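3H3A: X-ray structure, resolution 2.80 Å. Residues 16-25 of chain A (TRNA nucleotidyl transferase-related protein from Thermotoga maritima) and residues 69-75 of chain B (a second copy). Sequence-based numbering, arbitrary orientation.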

# COMPACT_ATOMS: atom_id res chain seq x y z
N ASP A 16 9.57 -1.07 -11.65
CA ASP A 16 8.57 -0.35 -10.88
C ASP A 16 9.05 -0.11 -9.44
O ASP A 16 9.74 -0.95 -8.87
CB ASP A 16 7.25 -1.13 -10.89
CG ASP A 16 6.19 -0.49 -10.02
OD1 ASP A 16 6.36 -0.47 -8.78
OD2 ASP A 16 5.18 -0.01 -10.57
N PRO A 17 8.68 1.04 -8.85
CA PRO A 17 9.13 1.39 -7.50
C PRO A 17 8.69 0.37 -6.47
O PRO A 17 9.49 -0.05 -5.63
CB PRO A 17 8.44 2.73 -7.23
CG PRO A 17 8.18 3.31 -8.55
CD PRO A 17 7.89 2.13 -9.45
N LYS A 18 7.43 -0.02 -6.52
CA LYS A 18 6.89 -0.91 -5.50
C LYS A 18 7.74 -2.17 -5.45
O LYS A 18 7.92 -2.76 -4.39
CB LYS A 18 5.42 -1.23 -5.78
CG LYS A 18 4.52 -1.25 -4.55
CD LYS A 18 3.08 -1.58 -4.91
CE LYS A 18 2.14 -1.49 -3.71
NZ LYS A 18 1.73 -0.08 -3.38
N ILE A 19 8.20 -2.62 -6.61
CA ILE A 19 9.15 -3.73 -6.65
C ILE A 19 10.57 -3.39 -6.24
O ILE A 19 11.13 -4.04 -5.38
CB ILE A 19 9.19 -4.33 -8.01
CG1 ILE A 19 7.78 -4.44 -8.55
CG2 ILE A 19 9.77 -5.70 -7.93
CD1 ILE A 19 7.73 -4.55 -10.03
N LEU A 20 11.12 -2.33 -6.80
CA LEU A 20 12.45 -1.89 -6.37
C LEU A 20 12.55 -1.92 -4.86
O LEU A 20 13.48 -2.49 -4.29
CB LEU A 20 12.77 -0.49 -6.86
CG LEU A 20 13.93 -0.31 -7.84
CD1 LEU A 20 14.42 1.13 -7.76
CD2 LEU A 20 15.08 -1.27 -7.55
N ASN A 21 11.57 -1.31 -4.20
CA ASN A 21 11.56 -1.27 -2.75
C ASN A 21 11.62 -2.68 -2.16
O ASN A 21 12.14 -2.90 -1.06
CB ASN A 21 10.37 -0.47 -2.22
CG ASN A 21 10.59 1.04 -2.31
OD1 ASN A 21 9.74 1.77 -2.82
ND2 ASN A 21 11.74 1.51 -1.83
N LEU A 22 11.09 -3.64 -2.91
CA LEU A 22 11.14 -5.03 -2.49
C LEU A 22 12.54 -5.58 -2.58
O LEU A 22 13.06 -6.11 -1.60
CB LEU A 22 10.17 -5.88 -3.31
CG LEU A 22 8.93 -6.25 -2.50
CD1 LEU A 22 7.66 -5.96 -3.27
CD2 LEU A 22 9.03 -7.71 -2.07
N PHE A 23 13.15 -5.44 -3.75
CA PHE A 23 14.53 -5.87 -3.92
C PHE A 23 15.37 -5.18 -2.86
O PHE A 23 16.15 -5.83 -2.16
CB PHE A 23 15.06 -5.53 -5.31
CG PHE A 23 14.37 -6.25 -6.43
CD1 PHE A 23 14.39 -7.63 -6.50
CD2 PHE A 23 13.74 -5.54 -7.43
CE1 PHE A 23 13.75 -8.29 -7.54
CE2 PHE A 23 13.11 -6.19 -8.47
CZ PHE A 23 13.11 -7.58 -8.52
N ARG A 24 15.20 -3.86 -2.72
CA ARG A 24 15.97 -3.10 -1.72
C ARG A 24 15.79 -3.72 -0.35
O ARG A 24 16.76 -3.94 0.38
CB ARG A 24 15.50 -1.65 -1.67
CG ARG A 24 16.02 -0.77 -2.79
CD ARG A 24 15.42 0.61 -2.67
NE ARG A 24 15.86 1.51 -3.71
CZ ARG A 24 15.05 2.27 -4.45
NH1 ARG A 24 13.74 2.23 -4.24
NH2 ARG A 24 15.56 3.07 -5.37
N LEU A 25 14.53 -3.98 -0.00
CA LEU A 25 14.19 -4.50 1.32
C LEU A 25 14.71 -5.92 1.51
O LEU A 25 15.33 -6.24 2.53
CB LEU A 25 12.68 -4.42 1.54
CG LEU A 25 12.18 -3.14 2.21
CD1 LEU A 25 10.67 -3.06 2.21
CD2 LEU A 25 12.69 -3.06 3.63
N GLU B 69 13.24 14.58 -2.83
CA GLU B 69 12.67 14.26 -4.13
C GLU B 69 12.99 12.82 -4.48
O GLU B 69 12.14 12.10 -5.01
CB GLU B 69 13.27 15.15 -5.22
CG GLU B 69 12.60 16.49 -5.40
CD GLU B 69 13.43 17.41 -6.27
OE1 GLU B 69 14.64 17.13 -6.44
OE2 GLU B 69 12.88 18.40 -6.79
N TYR B 70 14.22 12.41 -4.21
CA TYR B 70 14.67 11.09 -4.58
C TYR B 70 13.89 10.05 -3.79
O TYR B 70 13.59 8.97 -4.29
CB TYR B 70 16.17 10.94 -4.34
CG TYR B 70 16.71 9.63 -4.83
CD1 TYR B 70 17.25 9.51 -6.09
CD2 TYR B 70 16.65 8.50 -4.03
CE1 TYR B 70 17.73 8.28 -6.54
CE2 TYR B 70 17.12 7.28 -4.47
CZ TYR B 70 17.66 7.17 -5.71
OH TYR B 70 18.14 5.96 -6.12
N ALA B 71 13.54 10.38 -2.56
CA ALA B 71 12.72 9.48 -1.77
C ALA B 71 11.30 9.41 -2.35
O ALA B 71 10.74 8.32 -2.49
CB ALA B 71 12.69 9.91 -0.32
N LYS B 72 10.71 10.53 -2.68
CA LYS B 72 9.35 10.43 -3.12
C LYS B 72 9.29 9.59 -4.36
O LYS B 72 8.38 8.80 -4.54
CB LYS B 72 8.74 11.78 -3.39
CG LYS B 72 7.25 11.71 -3.64
CD LYS B 72 6.65 13.09 -3.57
CE LYS B 72 5.25 13.15 -4.17
NZ LYS B 72 4.75 14.56 -4.24
N ARG B 73 10.26 9.75 -5.23
CA ARG B 73 10.21 8.94 -6.44
C ARG B 73 9.78 7.53 -6.11
O ARG B 73 9.17 6.84 -6.93
CB ARG B 73 11.57 8.92 -7.14
CG ARG B 73 11.59 9.74 -8.41
CD ARG B 73 12.41 9.04 -9.47
NE ARG B 73 13.80 9.44 -9.42
CZ ARG B 73 14.78 8.75 -9.99
NH1 ARG B 73 14.51 7.62 -10.63
NH2 ARG B 73 16.04 9.20 -9.91
N PHE B 74 10.07 7.10 -4.89
CA PHE B 74 9.78 5.75 -4.48
C PHE B 74 8.89 5.67 -3.24
O PHE B 74 8.81 4.63 -2.62
CB PHE B 74 11.08 5.00 -4.19
CG PHE B 74 12.11 5.13 -5.26
CD1 PHE B 74 13.06 6.13 -5.20
CD2 PHE B 74 12.14 4.24 -6.30
CE1 PHE B 74 14.03 6.23 -6.18
CE2 PHE B 74 13.10 4.34 -7.29
CZ PHE B 74 14.05 5.34 -7.22
N LEU B 75 8.23 6.76 -2.87
CA LEU B 75 7.30 6.70 -1.75
C LEU B 75 5.93 7.24 -2.11
O LEU B 75 5.78 7.93 -3.12
CB LEU B 75 7.86 7.39 -0.51
CG LEU B 75 9.09 6.76 0.16
CD1 LEU B 75 9.43 7.48 1.46
CD2 LEU B 75 8.88 5.30 0.44

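The contact between these two stretches is small, 247 Å² of surface summed over both sides, and it is organised round one aromatic ring. F74(B) contributes 91 Å² of that total, R24(A) 48 Å² and P17(A) 34 Å². F74(B) lies just beyond the helical part of its stretch, in a type I turn running from K72(B) to L75(B), and its CA-to-CB bond points toward chain A. With chi1 at -49° (m) and chi2 at 92°, the ring is directed at the helix formed by residues 17-25 of the other copy. The chain A side chains it meets, P17(A), L20(A), N21(A) and R24(A), follow the three- and four-residue spacing that brings side chains to one side of a helix, and all four CA-to-CB bonds point toward chain B.

The best-defined interaction is a cation-pi contact between R24(A) and F74(B). CZ of R24(A) lies 4.0 Å from the centroid of the F74(B) ring and only 11° off the ring normal, which places the guanidinium over the ring face. The nearest atoms are NH1 of R24(A) and CD2 of F74(B), 3.3 Å apart; CD2 lies near the plane of the guanidinium, at its edge, so the two planar groups are not stacked flat on one another. Arginine suits this position because its chain is long enough to carry the charge to the ring: chi1 is m (-78°), while chi2 and chi3 are both t, at 176° and 180°, giving an extended side chain. Its NE and NH2 are hydrogen-bonded elsewhere in the structure, which helps explain how a charged group can be accommodated in a buried residue. NH2 of R24(A) also comes within 3.9 Å of OH of Y70(B), a tyrosine whose CA-to-CB bond points sideways but whose chi1 of -174° (t) brings the end of its side chain nearer.

Apolar contacts complete the surroundings of the ring. CD1 of L20(A) approaches CE2 of F74(B) at 3.5 Å, and CB of P17(A) lies 4.1 Å from CD2 of F74(B); both approaches are oblique to the ring. P17(A) also has the closest backbone approach, its CA being 5.3 Å from CA of F74(B), and its CG reaches within 4.0 Å of the carbonyl O of R73(B). Proline fits the first turn of a helix well, since its phi of -60° is helical and its lack of an amide hydrogen costs no bond there. Just before it, D16(A) caps the helix: its OD1 accepts from N of K18(A) at 2.5 Å.

N21(A) adds 30 Å² beside the turn, with its side-chain amide close to the F74(B) backbone carbonyl. No clear hydrogen bond crosses between the stretches, so the firm evidence for their association is the cation-pi geometry and the apolar packing about F74(B).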